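Cysteine desulfurase (Stenotrophomonas maltophilia, PDB 6WCI) removes sulfur from L-cysteine with a pyridoxal 5'-phosphate cofactor, giving L-alanine and passing the sulfur on to an acceptor as a SufS-type cysteine desulfurase. Local coordinates at the interface of chains A and B. Residues are numbered along the deposited sequence; one frame, centred on the assembly and turned at random. Chains: chain A/B, Cysteine desulfurase.

Contact 1: the interface of chains A and B. Residues chain A 34-35, 38, 45, 47, 53-56; chain B 68-73, 82.
With CG anti to its backbone N (chi1 175°), B:Asn72 extends its amide from the loop after helix 58-70 toward chain A, where A:Gln55, CG beside the backbone N and the chain bent at chi2 (-52°), folds back to meet it. The two side chains slide past each other in opposite directions with their amide planes almost perpendicular. B:Asn72 ND2 gives a hydrogen bond to A:Gln55 OE1 at 2.6 Å, approaching from above the carbonyl plane, and a longer one to the backbone A:Gly54 O at 3.1 Å. In return A:Gln55 NE2 donates to the backbone B:Asn72 O at 3.0 Å, nearly within its own amide plane. The same NE2 lies over the centre of the A:Tyr47 ring. A:Gly54 O also accepts from the amine A:Lys56 NZ (2.8 Å), and a water joins that amine and A:Thr53 OG1 to B:Asn72 OD1. At the helix end, A:Arg38 NH1 donates to the backbone carbonyl B:Arg70 O at 2.6 Å, although B:Arg70 is poorly ordered; B:Leu82 CD2 sits over one face of the A:Arg38 guanidinium, toward its rim. A:Leu35, its CG anti to the backbone N, presses CD1 against the backbone of B:Tyr71 and B:Asn72; its CD2 and A:Leu45 CD2 meet B:Leu82 CD1 tip to tip. This patch of the two-fold interface clasps the end of helix 58-70 and its following loop to the partner's N-terminal region, probably stabilising the dimer.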
ATOM      1  N   PRO A  34      13.684 -15.529 -12.425  1.00 25.81           N
ATOM      2  CA  PRO A  34      13.051 -16.827 -12.727  1.00 30.04           C
ATOM      3  C   PRO A  34      11.784 -16.721 -13.553  1.00 29.84           C
ATOM      4  O   PRO A  34      11.440 -17.691 -14.243  1.00 30.26           O
ATOM      5  CB  PRO A  34      12.760 -17.412 -11.337  1.00 30.21           C
ATOM      6  CG  PRO A  34      12.672 -16.211 -10.441  1.00 24.69           C
ATOM      7  CD  PRO A  34      13.713 -15.259 -10.978  1.00 26.03           C
ATOM      8  N   LEU A  35      11.071 -15.588 -13.522  1.00 31.43           N
ATOM      9  CA  LEU A  35       9.868 -15.507 -14.343  1.00 29.09           C
ATOM     10  C   LEU A  35      10.188 -15.644 -15.833  1.00 26.55           C
ATOM     11  O   LEU A  35       9.372 -16.174 -16.597  1.00 29.97           O
ATOM     12  CB  LEU A  35       9.127 -14.208 -14.069  1.00 30.69           C
ATOM     13  CG  LEU A  35       7.844 -14.235 -14.896  1.00 35.88           C
ATOM     14  CD1 LEU A  35       6.622 -14.127 -14.056  1.00 38.46           C
ATOM     15  CD2 LEU A  35       7.888 -13.183 -16.013  1.00 30.00           C
ATOM     16  N   ARG A  38       9.193 -18.605 -17.786  1.00 30.72           N
ATOM     17  CA  ARG A  38       7.798 -18.913 -18.094  1.00 31.80           C
ATOM     18  C   ARG A  38       7.627 -19.306 -19.554  1.00 35.23           C
ATOM     19  O   ARG A  38       8.358 -18.853 -20.440  1.00 38.00           O
ATOM     20  CB  ARG A  38       6.884 -17.706 -17.826  1.00 34.00           C
ATOM     21  CG  ARG A  38       5.857 -17.834 -16.705  1.00 30.19           C
ATOM     22  CD  ARG A  38       5.171 -19.213 -16.589  1.00 34.90           C
ATOM     23  NE  ARG A  38       3.959 -19.374 -17.396  1.00 36.08           N
ATOM     24  CZ  ARG A  38       2.740 -18.967 -17.044  1.00 38.11           C
ATOM     25  NH1 ARG A  38       2.537 -18.335 -15.893  1.00 34.17           N
ATOM     26  NH2 ARG A  38       1.712 -19.185 -17.854  1.00 35.37           N
ATOM     27  N   LEU A  45       8.330 -17.405 -23.188  1.00 26.76           N
ATOM     28  CA  LEU A  45       7.856 -16.041 -23.030  1.00 27.03           C
ATOM     29  C   LEU A  45       8.911 -15.045 -23.482  1.00 26.73           C
ATOM     30  O   LEU A  45      10.101 -15.208 -23.199  1.00 24.12           O
ATOM     31  CB  LEU A  45       7.498 -15.788 -21.558  1.00 26.61           C
ATOM     32  CG  LEU A  45       7.283 -14.341 -21.107  1.00 28.30           C
ATOM     33  CD1 LEU A  45       5.913 -13.888 -21.513  1.00 21.48           C
ATOM     34  CD2 LEU A  45       7.495 -14.181 -19.589  1.00 23.37           C
ATOM     35  N   TYR A  47       9.105 -11.149 -22.668  1.00 24.74           N
ATOM     36  CA  TYR A  47       8.428 -10.152 -21.834  1.00 24.09           C
ATOM     37  C   TYR A  47       8.949  -8.778 -22.236  1.00 21.10           C
ATOM     38  O   TYR A  47      10.025  -8.359 -21.803  1.00 26.63           O
ATOM     39  CB  TYR A  47       8.628 -10.426 -20.338  1.00 25.45           C
ATOM     40  CG  TYR A  47       7.786  -9.498 -19.477  1.00 28.94           C
ATOM     41  CD1 TYR A  47       6.429  -9.727 -19.305  1.00 22.59           C
ATOM     42  CD2 TYR A  47       8.340  -8.363 -18.884  1.00 27.39           C
ATOM     43  CE1 TYR A  47       5.646  -8.868 -18.536  1.00 25.34           C
ATOM     44  CE2 TYR A  47       7.561  -7.493 -18.118  1.00 23.16           C
ATOM     45  CZ  TYR A  47       6.214  -7.754 -17.947  1.00 28.52           C
ATOM     46  OH  TYR A  47       5.417  -6.889 -17.207  1.00 26.01           O
ATOM     47  N   THR A  53       4.978  -3.407 -15.693  1.00 29.17           N
ATOM     48  CA  THR A  53       5.620  -3.729 -14.428  1.00 31.83           C
ATOM     49  C   THR A  53       6.906  -4.462 -14.762  1.00 26.70           C
ATOM     50  O   THR A  53       7.014  -5.090 -15.823  1.00 28.83           O
ATOM     51  CB  THR A  53       4.712  -4.560 -13.496  1.00 35.05           C
ATOM     52  OG1 THR A  53       5.313  -4.662 -12.195  1.00 32.15           O
ATOM     53  CG2 THR A  53       4.484  -5.973 -14.035  1.00 26.20           C
ATOM     54  N   GLY A  54       7.900  -4.328 -13.879  1.00 26.68           N
ATOM     55  CA  GLY A  54       9.176  -4.986 -14.055  1.00 30.05           C
ATOM     56  C   GLY A  54       9.265  -6.320 -13.318  1.00 29.51           C
ATOM     57  O   GLY A  54       8.551  -6.563 -12.350  1.00 25.41           O
ATOM     58  N   GLN A  55      10.157  -7.187 -13.794  1.00 20.69           N
ATOM     59  CA  GLN A  55      10.369  -8.496 -13.188  1.00 17.99           C
ATOM     60  C   GLN A  55      11.409  -8.406 -12.069  1.00 21.21           C
ATOM     61  O   GLN A  55      12.186  -7.454 -11.989  1.00 27.52           O
ATOM     62  CB  GLN A  55      10.777  -9.518 -14.256  1.00 26.67           C
ATOM     63  CG  GLN A  55       9.727  -9.696 -15.382  1.00 24.12           C
ATOM     64  CD  GLN A  55       8.323  -9.983 -14.849  1.00 30.31           C
ATOM     65  OE1 GLN A  55       8.164 -10.438 -13.723  1.00 24.27           O
ATOM     66  NE2 GLN A  55       7.299  -9.705 -15.657  1.00 28.90           N
ATOM     67  N   LYS A  56      11.390  -9.415 -11.164  1.00 20.22           N
ATOM     68  CA  LYS A  56      12.174  -9.363  -9.934  1.00 25.45           C
ATOM     69  C   LYS A  56      13.326 -10.351  -9.952  1.00 25.91           C
ATOM     70  O   LYS A  56      13.147 -11.515 -10.331  1.00 27.77           O
ATOM     71  CB  LYS A  56      11.307  -9.674  -8.703  1.00 21.76           C
ATOM     72  CG  LYS A  56       9.843  -9.319  -8.876  1.00 27.10           C
ATOM     73  CD  LYS A  56       9.615  -7.809  -8.963  1.00 26.09           C
ATOM     74  CE  LYS A  56       8.144  -7.508  -9.251  1.00 27.56           C
ATOM     75  NZ  LYS A  56       7.840  -6.063  -9.705  1.00 28.28           N
TER
ATOM     76  N   TYR B  68       5.484 -13.856  -7.950  1.00 28.15           N
ATOM     77  CA  TYR B  68       6.674 -13.214  -8.502  1.00 26.64           C
ATOM     78  C   TYR B  68       7.432 -14.144  -9.436  1.00 28.91           C
ATOM     79  O   TYR B  68       8.036 -13.682 -10.406  1.00 31.31           O
ATOM     80  CB  TYR B  68       7.593 -12.731  -7.382  1.00 22.35           C
ATOM     81  CG  TYR B  68       7.051 -11.576  -6.575  1.00 25.01           C
ATOM     82  CD1 TYR B  68       6.628 -10.389  -7.195  1.00 23.22           C
ATOM     83  CD2 TYR B  68       6.966 -11.662  -5.189  1.00 23.43           C
ATOM     84  CE1 TYR B  68       6.149  -9.332  -6.449  1.00 25.16           C
ATOM     85  CE2 TYR B  68       6.488 -10.616  -4.433  1.00 22.75           C
ATOM     86  CZ  TYR B  68       6.066  -9.453  -5.065  1.00 29.00           C
ATOM     87  OH  TYR B  68       5.590  -8.411  -4.302  1.00 30.47           O
ATOM     88  N   ARG B  69       7.409 -15.453  -9.170  1.00 30.50           N
ATOM     89  CA  ARG B  69       8.195 -16.386  -9.969  1.00 25.56           C
ATOM     90  C   ARG B  69       7.515 -16.782 -11.273  1.00 28.11           C
ATOM     91  O   ARG B  69       8.199 -17.193 -12.216  1.00 24.25           O
ATOM     92  CB  ARG B  69       8.487 -17.657  -9.167  1.00 24.46           C
ATOM     93  CG  ARG B  69       9.577 -17.490  -8.147  1.00 31.62           C
ATOM     94  CD  ARG B  69       9.764 -18.769  -7.322  1.00 35.36           C
ATOM     95  NE  ARG B  69      10.694 -18.533  -6.228  1.00 33.69           N
ATOM     96  CZ  ARG B  69      12.017 -18.633  -6.338  1.00 37.93           C
ATOM     97  NH1 ARG B  69      12.572 -18.978  -7.497  1.00 30.74           N
ATOM     98  NH2 ARG B  69      12.786 -18.390  -5.283  1.00 37.34           N
ATOM     99  N   ARG B  70       6.187 -16.714 -11.338  1.00 27.38           N
ATOM    100  CA  ARG B  70       5.455 -17.434 -12.375  1.00 28.24           C
ATOM    101  C   ARG B  70       4.435 -16.618 -13.148  1.00 24.74           C
ATOM    102  O   ARG B  70       4.124 -17.001 -14.279  1.00 27.95           O
ATOM    103  CB  ARG B  70       4.755 -18.663 -11.779  1.00 31.22           C
ATOM    104  CG  ARG B  70       5.706 -19.743 -11.229  1.00 41.43           C
ATOM    105  CD  ARG B  70       6.209 -20.630 -12.338  1.00 52.66           C
ATOM    106  NE  ARG B  70       5.108 -21.278 -13.049  1.00 61.63           N
ATOM    107  CZ  ARG B  70       5.245 -21.914 -14.209  1.00 65.67           C
ATOM    108  NH1 ARG B  70       6.436 -21.984 -14.791  1.00 67.20           N
ATOM    109  NH2 ARG B  70       4.191 -22.474 -14.791  1.00 66.75           N
ATOM    110  N   TYR B  71       3.887 -15.534 -12.605  1.00 26.18           N
ATOM    111  CA  TYR B  71       2.952 -14.760 -13.429  1.00 22.98           C
ATOM    112  C   TYR B  71       2.894 -13.303 -12.993  1.00 24.75           C
ATOM    113  O   TYR B  71       1.843 -12.657 -13.071  1.00 30.48           O
ATOM    114  CB  TYR B  71       1.550 -15.375 -13.449  1.00 23.34           C
ATOM    115  CG  TYR B  71       0.843 -15.525 -12.111  1.00 28.16           C
ATOM    116  CD1 TYR B  71       1.219 -16.507 -11.198  1.00 31.96           C
ATOM    117  CD2 TYR B  71      -0.240 -14.720 -11.791  1.00 35.16           C
ATOM    118  CE1 TYR B  71       0.550 -16.655  -9.989  1.00 31.72           C
ATOM    119  CE2 TYR B  71      -0.913 -14.853 -10.590  1.00 31.91           C
ATOM    120  CZ  TYR B  71      -0.520 -15.820  -9.694  1.00 36.70           C
ATOM    121  OH  TYR B  71      -1.202 -15.932  -8.499  1.00 33.89           O
ATOM    122  N   ASN B  72       4.040 -12.750 -12.614  1.00 21.91           N
ATOM    123  CA  ASN B  72       4.126 -11.334 -12.302  1.00 24.03           C
ATOM    124  C   ASN B  72       3.878 -10.490 -13.551  1.00 28.06           C
ATOM    125  O   ASN B  72       4.613 -10.593 -14.538  1.00 27.07           O
ATOM    126  CB  ASN B  72       5.491 -11.034 -11.697  1.00 22.92           C
ATOM    127  CG  ASN B  72       5.703  -9.567 -11.449  1.00 26.16           C
ATOM    128  OD1 ASN B  72       5.082  -8.979 -10.562  1.00 31.00           O
ATOM    129  ND2 ASN B  72       6.588  -8.957 -12.238  1.00 28.38           N
ATOM    130  N   ALA B  73       2.807  -9.699 -13.510  1.00 26.31           N
ATOM    131  CA  ALA B  73       2.398  -8.760 -14.552  1.00 27.90           C
ATOM    132  C   ALA B  73       1.390  -7.816 -13.911  1.00 35.39           C
ATOM    133  O   ALA B  73       0.958  -8.036 -12.780  1.00 32.97           O
ATOM    134  CB  ALA B  73       1.798  -9.476 -15.762  1.00 22.92           C
ATOM    135  N   LEU B  82       0.137 -13.499 -19.097  1.00 27.53           N
ATOM    136  CA  LEU B  82       0.469 -13.253 -17.693  1.00 28.36           C
ATOM    137  C   LEU B  82      -0.418 -12.175 -17.084  1.00 38.58           C
ATOM    138  O   LEU B  82      -0.857 -12.299 -15.934  1.00 28.27           O
ATOM    139  CB  LEU B  82       1.944 -12.879 -17.551  1.00 28.75           C
ATOM    140  CG  LEU B  82       2.951 -13.962 -17.965  1.00 30.36           C
ATOM    141  CD1 LEU B  82       4.351 -13.607 -17.495  1.00 29.27           C
ATOM    142  CD2 LEU B  82       2.535 -15.337 -17.433  1.00 24.85           C
TER
HETATM  143  O   HOH W   1       9.303 -11.519 -11.498  1.00 24.70           O
HETATM  144  O   HOH W   2       5.257  -6.351 -10.183  1.00 25.61           O
HETATM  145  O   HOH W   3       9.516 -19.315 -12.934  1.00 40.07           O

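Contact 2: the interface of chains A and B. Residues chain A 268-272, 275-276, 279, 286; chain B 115, 119, 144-145, 148-149, 152.
Hydrogen bonding centres on B:Asn119 of helix 114-126, whose carboxamide pairs with both backbone polar groups of A:Gly271. The amide A:Gly271 N donates to B:Asn119 OD1 at 2.8 Å, coming from above the side-chain carbonyl plane. In the other direction B:Asn119 ND2 donates to A:Gly271 O at 2.8 Å in an almost straight bond (176° at H), on a lone pair in the carbonyl plane and with the acceptor in the plane of the carboxamide. The second-shell acceptor is B:Thr115 O, one helical turn earlier, which takes a further bond from B:Asn119 ND2 at 2.7 Å. Together these bonds fix the rotation of the amide (chi2 -87°).

The aromatic contact is made by B:His144, in the 3-10 helix 144-146. A:Val279 comes tip to tip with it and lays CG2 over the centre of one imidazole face, 3.5 Å from the ring centroid, in a CH-pi contact. A:Ile276 crosses the histidine at about a right angle, bringing CD1 to 3.5 Å from B:His144 CE1; its CG1 occupies the crowded position between backbone N and carbonyl carbon (chi1 55°).

Apolar packing fills the stretch between these two groups. B:Val148 sets CB and CG1 against the backbone of A:Gly271 and A:Gly272, while its CG2 faces A:Ile276 CG2. A:Phe286 points CE1 at B:Val148 CG1 (3.9 Å), and A:Pro268 CG sits over the centre of the phenyl ring. B:Leu152, one turn further along helix 148-157, splits its branches: CD2 touches A:Pro268 CG at 3.7 Å and CD1 lies beside A:Phe269 O and A:Gly271.

The chain A loop thus packs on chain B elements that line its PLP site: B:Thr115 belongs to the Gly-Thr-Thr segment that binds the cofactor phosphate in this family, and B:His144 directly follows the histidine that stacks on the PLP ring, so this dimer contact probably contributes to shaping the active site.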
ATOM      1  N   PRO A 268      -0.356  16.818   8.047  1.00 39.92           N
ATOM      2  CA  PRO A 268      -0.421  15.370   7.843  1.00 37.18           C
ATOM      3  C   PRO A 268      -1.433  14.995   6.775  1.00 35.59           C
ATOM      4  O   PRO A 268      -2.393  15.721   6.507  1.00 33.31           O
ATOM      5  CB  PRO A 268      -0.836  14.830   9.216  1.00 35.00           C
ATOM      6  CG  PRO A 268      -1.246  16.010  10.009  1.00 36.16           C
ATOM      7  CD  PRO A 268      -0.523  17.183   9.463  1.00 42.92           C
ATOM      8  N   PHE A 269      -1.198  13.833   6.164  1.00 30.25           N
ATOM      9  CA  PHE A 269      -2.082  13.328   5.125  1.00 33.39           C
ATOM     10  C   PHE A 269      -2.996  12.285   5.744  1.00 31.70           C
ATOM     11  O   PHE A 269      -4.088  12.608   6.224  1.00 37.28           O
ATOM     12  CB  PHE A 269      -1.264  12.754   3.973  1.00 35.55           C
ATOM     13  CG  PHE A 269      -2.076  12.322   2.791  1.00 33.36           C
ATOM     14  CD1 PHE A 269      -3.243  12.986   2.437  1.00 34.76           C
ATOM     15  CD2 PHE A 269      -1.649  11.250   2.014  1.00 32.29           C
ATOM     16  CE1 PHE A 269      -3.975  12.583   1.325  1.00 37.43           C
ATOM     17  CE2 PHE A 269      -2.373  10.841   0.904  1.00 31.90           C
ATOM     18  CZ  PHE A 269      -3.533  11.507   0.558  1.00 35.20           C
ATOM     19  N   LEU A 270      -2.538  11.041   5.790  1.00 36.10           N
ATOM     20  CA  LEU A 270      -3.270   9.999   6.482  1.00 32.12           C
ATOM     21  C   LEU A 270      -2.948  10.055   7.967  1.00 33.81           C
ATOM     22  O   LEU A 270      -1.800  10.283   8.360  1.00 33.00           O
ATOM     23  CB  LEU A 270      -2.912   8.635   5.911  1.00 32.61           C
ATOM     24  CG  LEU A 270      -3.722   8.081   4.733  1.00 36.52           C
ATOM     25  CD1 LEU A 270      -3.958   9.099   3.667  1.00 35.15           C
ATOM     26  CD2 LEU A 270      -3.025   6.853   4.149  1.00 32.87           C
ATOM     27  N   GLY A 271      -3.973   9.894   8.796  1.00 29.73           N
ATOM     28  CA  GLY A 271      -3.799   9.904  10.241  1.00 30.45           C
ATOM     29  C   GLY A 271      -3.864   8.497  10.809  1.00 29.93           C
ATOM     30  O   GLY A 271      -4.544   7.632  10.263  1.00 31.39           O
ATOM     31  N   GLY A 272      -3.163   8.271  11.918  1.00 31.38           N
ATOM     32  CA  GLY A 272      -3.198   6.959  12.541  1.00 32.69           C
ATOM     33  C   GLY A 272      -1.980   6.746  13.428  1.00 37.18           C
ATOM     34  O   GLY A 272      -1.330   7.698  13.849  1.00 32.85           O
ATOM     35  N   MET A 275       2.519   7.672  12.762  1.00 34.60           N
ATOM     36  CA  MET A 275       2.750   9.066  12.409  1.00 40.31           C
ATOM     37  C   MET A 275       2.498  10.009  13.577  1.00 41.94           C
ATOM     38  O   MET A 275       2.743  11.214  13.448  1.00 46.54           O
ATOM     39  CB  MET A 275       1.900   9.479  11.194  1.00 27.62           C
ATOM     40  CG  MET A 275       0.412   9.170  11.288  1.00 33.47           C
ATOM     41  SD  MET A 275      -0.542  10.407  12.178  1.00 35.21           S
ATOM     42  CE  MET A 275      -0.469  11.796  11.057  1.00 40.09           C
ATOM     43  N   ILE A 276       2.026   9.498  14.709  1.00 41.12           N
ATOM     44  CA  ILE A 276       1.815  10.312  15.895  1.00 45.88           C
ATOM     45  C   ILE A 276       2.990  10.132  16.840  1.00 50.16           C
ATOM     46  O   ILE A 276       3.707   9.125  16.818  1.00 51.12           O
ATOM     47  CB  ILE A 276       0.493   9.972  16.626  1.00 42.85           C
ATOM     48  CG1 ILE A 276       0.451   8.471  16.960  1.00 44.71           C
ATOM     49  CG2 ILE A 276      -0.711  10.404  15.807  1.00 37.67           C
ATOM     50  CD1 ILE A 276       0.892   8.141  18.395  1.00 44.79           C
ATOM     51  N   VAL A 279      -0.982  10.976  21.467  1.00 48.83           N
ATOM     52  CA  VAL A 279      -2.394  11.088  21.115  1.00 47.95           C
ATOM     53  C   VAL A 279      -3.194  11.357  22.378  1.00 48.19           C
ATOM     54  O   VAL A 279      -3.044  10.649  23.383  1.00 46.91           O
ATOM     55  CB  VAL A 279      -2.903   9.825  20.396  1.00 45.90           C
ATOM     56  CG1 VAL A 279      -4.428   9.868  20.263  1.00 42.77           C
ATOM     57  CG2 VAL A 279      -2.263   9.701  19.025  1.00 44.83           C
ATOM     58  N   PHE A 286       2.198  15.348  16.538  1.00 45.40           N
ATOM     59  CA  PHE A 286       2.591  14.488  15.434  1.00 36.36           C
ATOM     60  C   PHE A 286       4.101  14.300  15.404  1.00 36.46           C
ATOM     61  O   PHE A 286       4.867  15.093  15.958  1.00 39.86           O
ATOM     62  CB  PHE A 286       2.088  15.051  14.101  1.00 35.45           C
ATOM     63  CG  PHE A 286       0.589  15.127  14.018  1.00 35.75           C
ATOM     64  CD1 PHE A 286      -0.157  14.000  13.719  1.00 34.09           C
ATOM     65  CD2 PHE A 286      -0.073  16.318  14.284  1.00 35.38           C
ATOM     66  CE1 PHE A 286      -1.544  14.055  13.674  1.00 33.41           C
ATOM     67  CE2 PHE A 286      -1.455  16.383  14.226  1.00 36.55           C
ATOM     68  CZ  PHE A 286      -2.193  15.250  13.935  1.00 35.44           C
TER
ATOM     69  N   THR B 115      -5.756   1.333   8.495  1.00 27.58           N
ATOM     70  CA  THR B 115      -5.485   2.759   8.620  1.00 28.53           C
ATOM     71  C   THR B 115      -5.936   3.508   7.371  1.00 31.88           C
ATOM     72  O   THR B 115      -6.640   4.521   7.457  1.00 30.00           O
ATOM     73  CB  THR B 115      -3.995   2.973   8.879  1.00 27.16           C
ATOM     74  OG1 THR B 115      -3.605   2.249  10.048  1.00 36.91           O
ATOM     75  CG2 THR B 115      -3.707   4.451   9.075  1.00 32.63           C
ATOM     76  N   ASN B 119      -9.124   6.268   6.887  1.00 36.04           N
ATOM     77  CA  ASN B 119      -8.831   7.594   6.344  1.00 27.98           C
ATOM     78  C   ASN B 119      -9.649   7.880   5.089  1.00 30.00           C
ATOM     79  O   ASN B 119     -10.014   9.036   4.825  1.00 32.34           O
ATOM     80  CB  ASN B 119      -7.333   7.712   6.049  1.00 28.40           C
ATOM     81  CG  ASN B 119      -6.524   8.092   7.269  1.00 33.81           C
ATOM     82  OD1 ASN B 119      -6.362   9.279   7.576  1.00 31.60           O
ATOM     83  ND2 ASN B 119      -5.987   7.088   7.963  1.00 28.93           N
ATOM     84  N   HIS B 144      -5.537   4.233  17.605  1.00 41.47           N
ATOM     85  CA  HIS B 144      -5.222   5.488  16.927  1.00 40.73           C
ATOM     86  C   HIS B 144      -5.733   5.518  15.497  1.00 38.34           C
ATOM     87  O   HIS B 144      -6.099   6.584  14.994  1.00 34.97           O
ATOM     88  CB  HIS B 144      -3.720   5.730  16.943  1.00 38.87           C
ATOM     89  CG  HIS B 144      -3.185   6.017  18.306  1.00 34.79           C
ATOM     90  ND1 HIS B 144      -1.841   5.997  18.600  1.00 36.75           N
ATOM     91  CD2 HIS B 144      -3.820   6.355  19.453  1.00 35.07           C
ATOM     92  CE1 HIS B 144      -1.668   6.293  19.877  1.00 44.65           C
ATOM     93  NE2 HIS B 144      -2.854   6.512  20.418  1.00 40.79           N
ATOM     94  N   ALA B 145      -5.774   4.360  14.828  1.00 37.90           N
ATOM     95  CA  ALA B 145      -6.324   4.314  13.477  1.00 39.32           C
ATOM     96  C   ALA B 145      -7.756   4.835  13.434  1.00 36.61           C
ATOM     97  O   ALA B 145      -8.185   5.376  12.415  1.00 32.05           O
ATOM     98  CB  ALA B 145      -6.280   2.890  12.935  1.00 30.86           C
ATOM     99  N   VAL B 148      -7.197   9.354  15.088  1.00 40.26           N
ATOM    100  CA  VAL B 148      -6.476  10.446  14.427  1.00 37.36           C
ATOM    101  C   VAL B 148      -7.153  10.920  13.148  1.00 42.75           C
ATOM    102  O   VAL B 148      -7.226  12.140  12.936  1.00 35.28           O
ATOM    103  CB  VAL B 148      -5.011  10.054  14.213  1.00 38.12           C
ATOM    104  CG1 VAL B 148      -4.223  11.212  13.652  1.00 32.03           C
ATOM    105  CG2 VAL B 148      -4.415   9.560  15.532  1.00 30.25           C
ATOM    106  N   PRO B 149      -7.650  10.052  12.252  1.00 34.00           N
ATOM    107  CA  PRO B 149      -8.380  10.589  11.092  1.00 34.45           C
ATOM    108  C   PRO B 149      -9.502  11.523  11.492  1.00 34.94           C
ATOM    109  O   PRO B 149      -9.697  12.558  10.844  1.00 30.43           O
ATOM    110  CB  PRO B 149      -8.901   9.328  10.389  1.00 39.13           C
ATOM    111  CG  PRO B 149      -7.911   8.269  10.774  1.00 41.21           C
ATOM    112  CD  PRO B 149      -7.599   8.580  12.213  1.00 36.67           C
ATOM    113  N   LEU B 152      -8.157  14.905  12.375  1.00 34.13           N
ATOM    114  CA  LEU B 152      -7.879  15.714  11.196  1.00 37.30           C
ATOM    115  C   LEU B 152      -9.167  16.320  10.634  1.00 36.12           C
ATOM    116  O   LEU B 152      -9.169  17.466  10.173  1.00 39.67           O
ATOM    117  CB  LEU B 152      -7.148  14.864  10.146  1.00 32.06           C
ATOM    118  CG  LEU B 152      -5.780  14.321  10.577  1.00 35.15           C
ATOM    119  CD1 LEU B 152      -5.160  13.385   9.503  1.00 31.48           C
ATOM    120  CD2 LEU B 152      -4.826  15.457  10.915  1.00 27.69           C
TER

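Contact 1 and contact 2 lie about 36 Å apart, measured between the centres of their C-alpha atoms, and have no residue or secondary-structure element in common. Both join the same two subunits, and the two-fold symmetry gives each a twin with the chains exchanged. Chain A supplies N-terminal segments to contact 1 and a loop from the middle of its sequence to contact 2. Contact 1 appears to be a structural clasp, whereas contact 2 adjoins the cofactor site of chain B, so dimerisation is probably tied to the active site as well as to the relative orientation of the subunits.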